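Local coordinates for protein N-acetylneuraminate epimerase (Escherichia coli, PDB 2UVK) that speeds the conversion of alpha-N-acetylneuraminate (sialic acid) to its beta-anomer in the bacterial periplasm, working as a homodimer, at residues B[314-322]-B[333-341]; B[12-23]-B[57-68]. One frame throughout, in Å; residues are numbered along the deposited sequence. Where two conformers were deposited one is given.

Contact 1 (B[314-322]-B[333-341]); sequences PWNNSLLII and TDSVLITVK
Leu319 and Ile321 exchange backbone hydrogen bonds with Ile338 and Val336, two reciprocal pairs that zip strand 318-322 to strand 335-341. The strand directions differ by 165°, hence antiparallel, and Leu319-Ile338 and Ile321-Val336 are the hydrogen-bonded pairs, with Leu320-Leu337 a non-hydrogen-bonded pair between them. The bond from Ile321 N to Val336 O, at 2.8 Å, is straight (N-H...O 179°) and lies in the carbonyl plane; from Leu319 N to Ile338 O the donor is tilted off that plane.

Apolar packing separates onto the two faces. On one, Leu319 and Ile338 lie side by side, pointing the same way, with Leu319 CD2 4.2 Å from Ile338 CD1. Ile321 slants across Ile338, CD1 to CD1 at 3.7 Å, while its CB meets Val336 CB at 4.2 Å. These are the two middle strands of a four-stranded blade of the Kelch beta-propeller, and this face packs on the adjoining blade: Ile256 and Ala258 of strand 254-262 and Ile289 of strand 284-293 receive Ile338.

On the other face the Leu337 methyl CD1 makes several of the contacts. Leu337 carries CG anti to its backbone N (chi1 -162°), and CD1 reaches back over the neighbouring strand. There Leu337 CD1 lies 3.8 Å from Trp315 CE3, approaching the indole obliquely, with the two side chains crossing at about a right angle. The same Leu337 CD1 is 3.7 Å from Ser318 CB and 4.0 Å from Leu320 CB, so it packs against both sides of the turn from strand 311-315 into 318-322.

Polar side chains meet at the end of the ladder, where the hydroxyls Ser318 OG and Thr339 OG1 share a hydrogen bond of 2.9 Å. Just beyond, Ser251 OG of the adjoining blade bonds both Asn317 O and Val340 N.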
loop_
_atom_site.group_PDB
_atom_site.type_symbol
_atom_site.label_atom_id
_atom_site.label_comp_id
_atom_site.label_asym_id
_atom_site.label_seq_id
_atom_site.Cartn_x
_atom_site.Cartn_y
_atom_site.Cartn_z
ATOM N N PRO B 314 -7.903 -27.458 -9.452
ATOM C CA PRO B 314 -7.368 -28.635 -10.157
ATOM C C PRO B 314 -8.037 -29.909 -9.668
ATOM O O PRO B 314 -8.118 -30.124 -8.471
ATOM C CB PRO B 314 -5.880 -28.631 -9.761
ATOM C CG PRO B 314 -5.834 -28.001 -8.439
ATOM C CD PRO B 314 -6.942 -26.942 -8.463
ATOM N N TRP B 315 -8.523 -30.740 -10.581
ATOM C CA TRP B 315 -9.124 -32.002 -10.192
ATOM C C TRP B 315 -8.984 -33.024 -11.312
ATOM O O TRP B 315 -9.377 -32.766 -12.441
ATOM C CB TRP B 315 -10.596 -31.793 -9.829
ATOM C CG TRP B 315 -11.255 -33.018 -9.302
ATOM C CD1 TRP B 315 -10.775 -33.847 -8.345
ATOM C CD2 TRP B 315 -12.508 -33.562 -9.715
ATOM N NE1 TRP B 315 -11.649 -34.875 -8.124
ATOM C CE2 TRP B 315 -12.724 -34.726 -8.955
ATOM C CE3 TRP B 315 -13.474 -33.177 -10.650
ATOM C CZ2 TRP B 315 -13.865 -35.516 -9.099
ATOM C CZ3 TRP B 315 -14.616 -33.964 -10.790
ATOM C CH2 TRP B 315 -14.795 -35.123 -10.016
ATOM N N ASN B 316 -8.403 -34.181 -10.990
ATOM C CA ASN B 316 -8.212 -35.256 -11.984
ATOM C C ASN B 316 -7.540 -34.757 -13.265
ATOM O O ASN B 316 -8.009 -35.028 -14.370
ATOM C CB ASN B 316 -9.565 -35.887 -12.355
ATOM C CG ASN B 316 -10.211 -36.643 -11.214
ATOM O OD1 ASN B 316 -9.571 -36.959 -10.205
ATOM N ND2 ASN B 316 -11.497 -36.959 -11.378
ATOM N N ASN B 317 -6.464 -33.999 -13.116
ATOM C CA ASN B 317 -5.736 -33.468 -14.267
ATOM C C ASN B 317 -6.616 -32.640 -15.210
ATOM O O ASN B 317 -6.387 -32.580 -16.410
ATOM C CB ASN B 317 -5.059 -34.629 -15.030
ATOM C CG ASN B 317 -3.931 -34.167 -15.938
ATOM O OD1 ASN B 317 -3.293 -33.130 -15.704
ATOM N ND2 ASN B 317 -3.656 -34.962 -16.984
ATOM N N SER B 318 -7.597 -31.951 -14.629
ATOM C CA SER B 318 -8.555 -31.151 -15.369
ATOM C C SER B 318 -8.772 -29.853 -14.610
ATOM O O SER B 318 -8.334 -29.711 -13.479
ATOM C CB SER B 318 -9.890 -31.884 -15.470
ATOM O OG SER B 318 -9.752 -33.093 -16.214
ATOM N N LEU B 319 -9.447 -28.915 -15.265
ATOM C CA LEU B 319 -9.903 -27.679 -14.618
ATOM C C LEU B 319 -11.363 -27.849 -14.198
ATOM O O LEU B 319 -12.236 -28.052 -15.039
ATOM C CB LEU B 319 -9.753 -26.511 -15.568
ATOM C CG LEU B 319 -10.430 -25.208 -15.129
ATOM C CD1 LEU B 319 -9.853 -24.781 -13.802
ATOM C CD2 LEU B 319 -10.201 -24.179 -16.211
ATOM N N LEU B 320 -11.608 -27.773 -12.892
ATOM C CA LEU B 320 -12.938 -27.836 -12.326
ATOM C C LEU B 320 -13.395 -26.390 -12.079
ATOM O O LEU B 320 -12.722 -25.659 -11.361
ATOM C CB LEU B 320 -12.880 -28.603 -11.002
ATOM C CG LEU B 320 -14.132 -28.660 -10.129
ATOM C CD1 LEU B 320 -15.333 -29.152 -10.919
ATOM C CD2 LEU B 320 -13.891 -29.479 -8.857
ATOM N N ILE B 321 -14.517 -26.004 -12.689
ATOM C CA ILE B 321 -15.087 -24.656 -12.520
ATOM C C ILE B 321 -16.370 -24.794 -11.729
ATOM O O ILE B 321 -17.230 -25.588 -12.081
ATOM C CB ILE B 321 -15.411 -24.024 -13.895
ATOM C CG1 ILE B 321 -14.124 -23.712 -14.656
ATOM C CG2 ILE B 321 -16.363 -22.786 -13.751
ATOM C CD1 ILE B 321 -14.349 -23.334 -16.090
ATOM N N ILE B 322 -16.512 -24.008 -10.666
ATOM C CA ILE B 322 -17.674 -24.125 -9.803
ATOM C C ILE B 322 -18.312 -22.733 -9.677
ATOM O O ILE B 322 -17.663 -21.783 -9.258
ATOM C CB ILE B 322 -17.324 -24.646 -8.398
ATOM C CG1 ILE B 322 -16.514 -25.961 -8.472
ATOM C CG2 ILE B 322 -18.605 -24.859 -7.589
ATOM C CD1 ILE B 322 -16.088 -26.486 -7.107
ATOM N N THR B 333 -25.165 -22.052 -10.160
ATOM C CA THR B 333 -24.909 -23.108 -9.180
ATOM C C THR B 333 -24.170 -24.321 -9.759
ATOM O O THR B 333 -23.764 -25.212 -9.004
ATOM C CB THR B 333 -26.245 -23.647 -8.616
ATOM O OG1 THR B 333 -27.051 -24.147 -9.688
ATOM C CG2 THR B 333 -27.026 -22.550 -7.862
ATOM N N ASP B 334 -24.011 -24.362 -11.076
ATOM C CA ASP B 334 -23.485 -25.563 -11.742
ATOM C C ASP B 334 -21.964 -25.536 -11.856
ATOM O O ASP B 334 -21.325 -24.501 -11.642
ATOM C CB ASP B 334 -24.114 -25.752 -13.121
ATOM C CG ASP B 334 -23.824 -24.610 -14.052
ATOM O OD1 ASP B 334 -23.852 -23.445 -13.595
ATOM O OD2 ASP B 334 -23.599 -24.854 -15.248
ATOM N N SER B 335 -21.404 -26.693 -12.200
ATOM C CA SER B 335 -19.969 -26.879 -12.334
ATOM C C SER B 335 -19.643 -27.446 -13.701
ATOM O O SER B 335 -20.466 -28.129 -14.305
ATOM C CB SER B 335 -19.446 -27.821 -11.258
ATOM O OG SER B 335 -19.494 -27.199 -9.989
ATOM N N VAL B 336 -18.441 -27.135 -14.172
ATOM C CA VAL B 336 -17.945 -27.566 -15.475
ATOM C C VAL B 336 -16.589 -28.220 -15.252
ATOM O O VAL B 336 -15.825 -27.816 -14.366
ATOM C CB VAL B 336 -17.764 -26.333 -16.423
ATOM C CG1 VAL B 336 -17.505 -26.769 -17.876
ATOM C CG2 VAL B 336 -18.981 -25.412 -16.334
ATOM N N LEU B 337 -16.286 -29.236 -16.059
ATOM C CA LEU B 337 -14.973 -29.847 -16.062
ATOM C C LEU B 337 -14.373 -29.688 -17.464
ATOM O O LEU B 337 -14.999 -30.060 -18.467
ATOM C CB LEU B 337 -15.077 -31.320 -15.670
ATOM C CG LEU B 337 -13.773 -31.968 -15.209
ATOM C CD1 LEU B 337 -13.168 -31.347 -13.953
ATOM C CD2 LEU B 337 -14.054 -33.458 -14.987
ATOM N N ILE B 338 -13.184 -29.105 -17.535
ATOM C CA ILE B 338 -12.466 -28.946 -18.792
ATOM C C ILE B 338 -11.230 -29.842 -18.728
ATOM O O ILE B 338 -10.361 -29.657 -17.888
ATOM C CB ILE B 338 -12.078 -27.477 -19.080
ATOM C CG1 ILE B 338 -13.321 -26.578 -18.979
ATOM C CG2 ILE B 338 -11.479 -27.328 -20.475
ATOM C CD1 ILE B 338 -13.059 -25.089 -19.128
ATOM N N THR B 339 -11.180 -30.833 -19.616
ATOM C CA THR B 339 -10.043 -31.742 -19.684
ATOM C C THR B 339 -9.384 -31.613 -21.055
ATOM O O THR B 339 -10.053 -31.306 -22.045
ATOM C CB THR B 339 -10.466 -33.208 -19.497
ATOM O OG1 THR B 339 -11.482 -33.322 -18.486
ATOM C CG2 THR B 339 -9.241 -34.071 -19.122
ATOM N N VAL B 340 -8.076 -31.843 -21.118
ATOM C CA VAL B 340 -7.395 -31.911 -22.411
ATOM C C VAL B 340 -7.129 -33.373 -22.754
ATOM O O VAL B 340 -6.476 -34.084 -21.989
ATOM C CB VAL B 340 -6.074 -31.100 -22.454
ATOM C CG1 VAL B 340 -6.341 -29.616 -22.167
ATOM C CG2 VAL B 340 -5.039 -31.678 -21.484
ATOM N N LYS B 341 -7.707 -33.820 -23.869
ATOM C CA LYS B 341 -7.319 -35.059 -24.548
ATOM C C LYS B 341 -6.599 -34.525 -25.778
ATOM O O LYS B 341 -7.241 -34.078 -26.725
#

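Contact 2 (B[12-23]-B[57-68])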
loop_
_atom_site.group_PDB
_atom_site.type_symbol
_atom_site.label_atom_id
_atom_site.label_comp_id
_atom_site.label_asym_id
_atom_site.label_seq_id
_atom_site.Cartn_x
_atom_site.Cartn_y
_atom_site.Cartn_z
ATOM N N SER B 12 -18.422 -14.793 -7.137
ATOM C CA SER B 12 -17.494 -13.976 -6.373
ATOM C C SER B 12 -16.978 -14.638 -5.103
ATOM O O SER B 12 -16.384 -13.971 -4.241
ATOM C CB SER B 12 -18.123 -12.614 -6.033
ATOM O OG SER B 12 -18.831 -12.096 -7.147
ATOM N N GLY B 13 -17.136 -15.967 -5.025
ATOM C CA GLY B 13 -16.717 -16.730 -3.858
ATOM C C GLY B 13 -15.292 -17.216 -3.982
ATOM O O GLY B 13 -14.564 -16.803 -4.894
ATOM N N THR B 14 -14.931 -18.156 -3.119
ATOM C CA THR B 14 -13.587 -18.708 -3.128
ATOM C C THR B 14 -13.670 -20.186 -2.756
ATOM O O THR B 14 -14.706 -20.668 -2.364
ATOM C CB THR B 14 -12.659 -17.934 -2.177
ATOM O OG1 THR B 14 -11.307 -18.408 -2.292
ATOM C CG2 THR B 14 -13.126 -18.002 -0.732
ATOM N N GLY B 15 -12.580 -20.909 -2.937
ATOM C CA GLY B 15 -12.560 -22.332 -2.600
ATOM C C GLY B 15 -11.172 -22.880 -2.765
ATOM O O GLY B 15 -10.272 -22.205 -3.239
ATOM N N ALA B 16 -11.036 -24.131 -2.355
ATOM C CA ALA B 16 -9.750 -24.797 -2.292
ATOM C C ALA B 16 -10.036 -26.292 -2.362
ATOM O O ALA B 16 -11.131 -26.746 -2.075
ATOM C CB ALA B 16 -9.052 -24.437 -0.996
ATOM N N ILE B 17 -9.024 -27.052 -2.771
ATOM C CA ILE B 17 -9.125 -28.502 -2.800
ATOM C C ILE B 17 -7.990 -29.077 -1.970
ATOM O O ILE B 17 -6.852 -28.602 -2.043
ATOM C CB ILE B 17 -9.131 -29.033 -4.244
ATOM C CG1 ILE B 17 -9.380 -30.544 -4.245
ATOM C CG2 ILE B 17 -7.866 -28.655 -4.956
ATOM C CD1 ILE B 17 -10.059 -31.039 -5.472
ATOM N N ASP B 18 -8.331 -30.047 -1.134
ATOM C CA ASP B 18 -7.350 -30.780 -0.344
ATOM C C ASP B 18 -7.544 -32.207 -0.775
ATOM O O ASP B 18 -8.505 -32.846 -0.353
ATOM C CB ASP B 18 -7.640 -30.655 1.136
ATOM C CG ASP B 18 -6.787 -31.576 1.970
ATOM O OD1 ASP B 18 -5.592 -31.701 1.647
ATOM O OD2 ASP B 18 -7.310 -32.139 2.951
ATOM N N ASN B 19 -6.647 -32.648 -1.655
ATOM C CA ASN B 19 -6.689 -33.966 -2.275
ATOM C C ASN B 19 -8.013 -34.196 -3.008
ATOM O O ASN B 19 -8.178 -33.696 -4.134
ATOM C CB ASN B 19 -6.334 -35.044 -1.242
ATOM C CG ASN B 19 -4.922 -34.867 -0.685
ATOM O OD1 ASN B 19 -4.708 -34.854 0.532
ATOM N ND2 ASN B 19 -3.963 -34.681 -1.583
ATOM N N ASP B 20 -8.946 -34.917 -2.388
ATOM C CA ASP B 20 -10.225 -35.229 -3.038
ATOM C C ASP B 20 -11.427 -34.444 -2.458
ATOM O O ASP B 20 -12.571 -34.631 -2.903
ATOM C CB ASP B 20 -10.501 -36.739 -2.959
ATOM C CG ASP B 20 -9.666 -37.566 -3.965
ATOM O OD1 ASP B 20 -9.145 -37.008 -4.955
ATOM O OD2 ASP B 20 -9.564 -38.789 -3.765
ATOM N N THR B 21 -11.159 -33.564 -1.489
ATOM C CA THR B 21 -12.219 -32.815 -0.790
ATOM C C THR B 21 -12.209 -31.348 -1.221
ATOM O O THR B 21 -11.210 -30.657 -1.059
ATOM C CB THR B 21 -12.054 -32.889 0.738
ATOM O OG1 THR B 21 -12.044 -34.267 1.155
ATOM C CG2 THR B 21 -13.177 -32.167 1.479
ATOM N N VAL B 22 -13.337 -30.914 -1.756
ATOM C CA VAL B 22 -13.487 -29.535 -2.284
ATOM C C VAL B 22 -14.148 -28.695 -1.210
ATOM O O VAL B 22 -15.123 -29.127 -0.607
ATOM C CB VAL B 22 -14.393 -29.499 -3.537
ATOM C CG1 VAL B 22 -14.731 -28.057 -3.929
ATOM C CG2 VAL B 22 -13.739 -30.239 -4.703
ATOM N N TYR B 23 -13.621 -27.483 -1.000
ATOM C CA TYR B 23 -14.202 -26.509 -0.050
ATOM C C TYR B 23 -14.589 -25.257 -0.821
ATOM O O TYR B 23 -13.783 -24.748 -1.582
ATOM C CB TYR B 23 -13.197 -26.120 1.024
ATOM C CG TYR B 23 -12.770 -27.269 1.900
ATOM C CD1 TYR B 23 -13.318 -27.460 3.149
ATOM C CD2 TYR B 23 -11.790 -28.146 1.471
ATOM C CE1 TYR B 23 -12.908 -28.524 3.955
ATOM C CE2 TYR B 23 -11.386 -29.207 2.254
ATOM C CZ TYR B 23 -11.930 -29.385 3.493
ATOM O OH TYR B 23 -11.513 -30.456 4.270
ATOM N N ASP B 57 -16.620 -10.701 -0.839
ATOM C CA ASP B 57 -16.501 -10.909 -2.287
ATOM C C ASP B 57 -15.035 -10.799 -2.671
ATOM O O ASP B 57 -14.291 -10.018 -2.114
ATOM C CB ASP B 57 -17.274 -9.842 -3.064
ATOM C CG ASP B 57 -18.762 -10.058 -3.082
ATOM O OD1 ASP B 57 -19.282 -11.141 -2.735
ATOM O OD2 ASP B 57 -19.451 -9.074 -3.479
ATOM N N GLN B 58 -14.607 -11.642 -3.602
ATOM C CA GLN B 58 -13.235 -11.541 -4.092
ATOM C C GLN B 58 -12.156 -11.862 -3.045
ATOM O O GLN B 58 -11.012 -11.398 -3.131
ATOM C CB GLN B 58 -12.958 -10.183 -4.773
ATOM C CG GLN B 58 -13.873 -9.917 -5.964
ATOM C CD GLN B 58 -13.479 -8.699 -6.742
ATOM O OE1 GLN B 58 -12.342 -8.581 -7.173
ATOM N NE2 GLN B 58 -14.400 -7.763 -6.892
ATOM N N ALA B 59 -12.499 -12.686 -2.051
ATOM C CA ALA B 59 -11.479 -13.307 -1.199
ATOM C C ALA B 59 -10.716 -14.384 -1.963
ATOM O O ALA B 59 -11.112 -14.820 -3.051
ATOM C CB ALA B 59 -12.140 -13.924 0.014
ATOM N N THR B 60 -9.609 -14.800 -1.380
ATOM C CA THR B 60 -8.882 -15.967 -1.918
ATOM C C THR B 60 -8.680 -16.964 -0.784
ATOM O O THR B 60 -8.882 -16.658 0.393
ATOM C CB THR B 60 -7.493 -15.591 -2.475
ATOM O OG1 THR B 60 -6.682 -15.050 -1.431
ATOM C CG2 THR B 60 -7.611 -14.607 -3.644
ATOM N N SER B 61 -8.271 -18.177 -1.135
ATOM C CA SER B 61 -8.035 -19.206 -0.127
ATOM C C SER B 61 -6.976 -20.192 -0.587
ATOM O O SER B 61 -6.823 -20.409 -1.786
ATOM C CB SER B 61 -9.341 -19.935 0.200
ATOM O OG SER B 61 -9.924 -20.513 -0.963
ATOM N N ALA B 62 -6.289 -20.786 0.393
ATOM C CA ALA B 62 -5.202 -21.737 0.143
ATOM C C ALA B 62 -5.244 -22.816 1.183
ATOM O O ALA B 62 -5.473 -22.533 2.337
ATOM C CB ALA B 62 -3.897 -21.041 0.227
ATOM N N PHE B 63 -5.038 -24.062 0.750
ATOM C CA PHE B 63 -4.846 -25.183 1.680
ATOM C C PHE B 63 -3.373 -25.388 1.882
ATOM O O PHE B 63 -2.616 -25.483 0.912
ATOM C CB PHE B 63 -5.445 -26.494 1.175
ATOM C CG PHE B 63 -6.661 -26.894 1.910
ATOM C CD1 PHE B 63 -7.882 -26.909 1.282
ATOM C CD2 PHE B 63 -6.596 -27.197 3.267
ATOM C CE1 PHE B 63 -9.008 -27.245 1.969
ATOM C CE2 PHE B 63 -7.736 -27.543 3.974
ATOM C CZ PHE B 63 -8.949 -27.565 3.324
ATOM N N ILE B 64 -2.955 -25.400 3.137
ATOM C CA ILE B 64 -1.537 -25.638 3.447
ATOM C C ILE B 64 -1.455 -26.424 4.735
ATOM O O ILE B 64 -2.028 -26.016 5.746
ATOM C CB ILE B 64 -0.744 -24.338 3.663
ATOM C CG1 ILE B 64 -0.888 -23.402 2.463
ATOM C CG2 ILE B 64 0.731 -24.642 3.932
ATOM C CD1 ILE B 64 -0.137 -22.087 2.645
ATOM N N ASP B 65 -0.768 -27.571 4.684
ATOM C CA ASP B 65 -0.493 -28.363 5.891
ATOM C C ASP B 65 -1.782 -28.682 6.645
ATOM O O ASP B 65 -1.855 -28.499 7.871
ATOM C CB ASP B 65 0.484 -27.604 6.798
ATOM C CG ASP B 65 1.873 -27.449 6.192
ATOM O OD1 ASP B 65 2.144 -27.963 5.080
ATOM O OD2 ASP B 65 2.711 -26.793 6.844
ATOM N N GLY B 66 -2.817 -29.103 5.915
ATOM C CA GLY B 66 -4.047 -29.565 6.544
ATOM C C GLY B 66 -5.068 -28.534 7.005
ATOM O O GLY B 66 -6.105 -28.885 7.566
ATOM N N ASN B 67 -4.795 -27.249 6.764
ATOM C CA ASN B 67 -5.691 -26.211 7.193
ATOM C C ASN B 67 -5.992 -25.309 6.022
ATOM O O ASN B 67 -5.178 -25.179 5.104
ATOM C CB ASN B 67 -5.066 -25.391 8.308
ATOM C CG ASN B 67 -4.882 -26.187 9.570
ATOM O OD1 ASN B 67 -5.853 -26.497 10.252
ATOM N ND2 ASN B 67 -3.635 -26.499 9.896
ATOM N N LEU B 68 -7.175 -24.721 6.084
ATOM C CA LEU B 68 -7.679 -23.817 5.039
ATOM C C LEU B 68 -7.502 -22.373 5.503
ATOM O O LEU B 68 -7.990 -21.988 6.567
ATOM C CB LEU B 68 -9.144 -24.128 4.769
ATOM C CG LEU B 68 -9.939 -23.152 3.897
ATOM C CD1 LEU B 68 -9.392 -23.201 2.493
ATOM C CD2 LEU B 68 -11.420 -23.504 3.944
HETATM O O HOH W 1 -14.947 -14.346 -1.859
HETATM O O HOH W 2 -12.869 -14.639 -5.060
HETATM O O HOH W 3 -7.634 -22.360 -3.433
#
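From Ser12-Asp57 to Ala16-Ala62 the backbones run side by side, strands 14-18 and 60-64 differing in direction by 13° with axes 5.8 Å apart, yet the one direct backbone hydrogen bond is Gln58 N to Ser12 O (3.0 Å). Ordered waters add bridges: one, beside that bond, accepts from Ala59 N and donates to Ser12 O; another, where the CA atoms of Gly15 and Ser61 are 6.0 Å apart, donates to Gly15 O and Ser61 O. Thr14 directs OG1 anti to its backbone N, across the gap, where it shares a hydrogen bond of 2.8 Å with Ser61 OG in one of that serine's two deposited conformers.

This is the seam between two successive Kelch propeller blades, meeting chiefly through their first strands, with Tyr23 and Leu68 of the second strands joining in; the side chain of Gln58 comes within about 7 Å of that of Glu209, the predicted proton acceptor.

Further along the strands, Phe63, also modelled twice, is sandwiched: Asp18 CB sits 3.7 Å from the Phe63 ring centroid, 11° off the normal, and Leu68 CB takes the opposite face. Ala16 CB packs 3.7 Å from Leu68 CD1. The Tyr23 and Phe63 rings meet obliquely, planes at 56°; their closest carbons are too near to be trusted. With an alanine in place of Tyr23, the Phe63 ring would probably be less firmly held on that side.

Contact 1 lies within a single blade and contact 2 between two others that follow each other, so the first is a continuous hydrogen-bonded ladder and the second a seam closed largely by side chains and water. Contact 1 is mostly buried and aliphatic, its centre 16 Å from the centre of the chain; contact 2 is closer in, at 12 Å, only partly buried, and grades from polar to aromatic along its length. They share no strand but touch: Ile322 CD1 meets Val22 CG1 at 3.8 Å and Leu320 CD2 meets Val22 CG2 at 4.2 Å, packing the blade of contact 1 against that of residues 12-23.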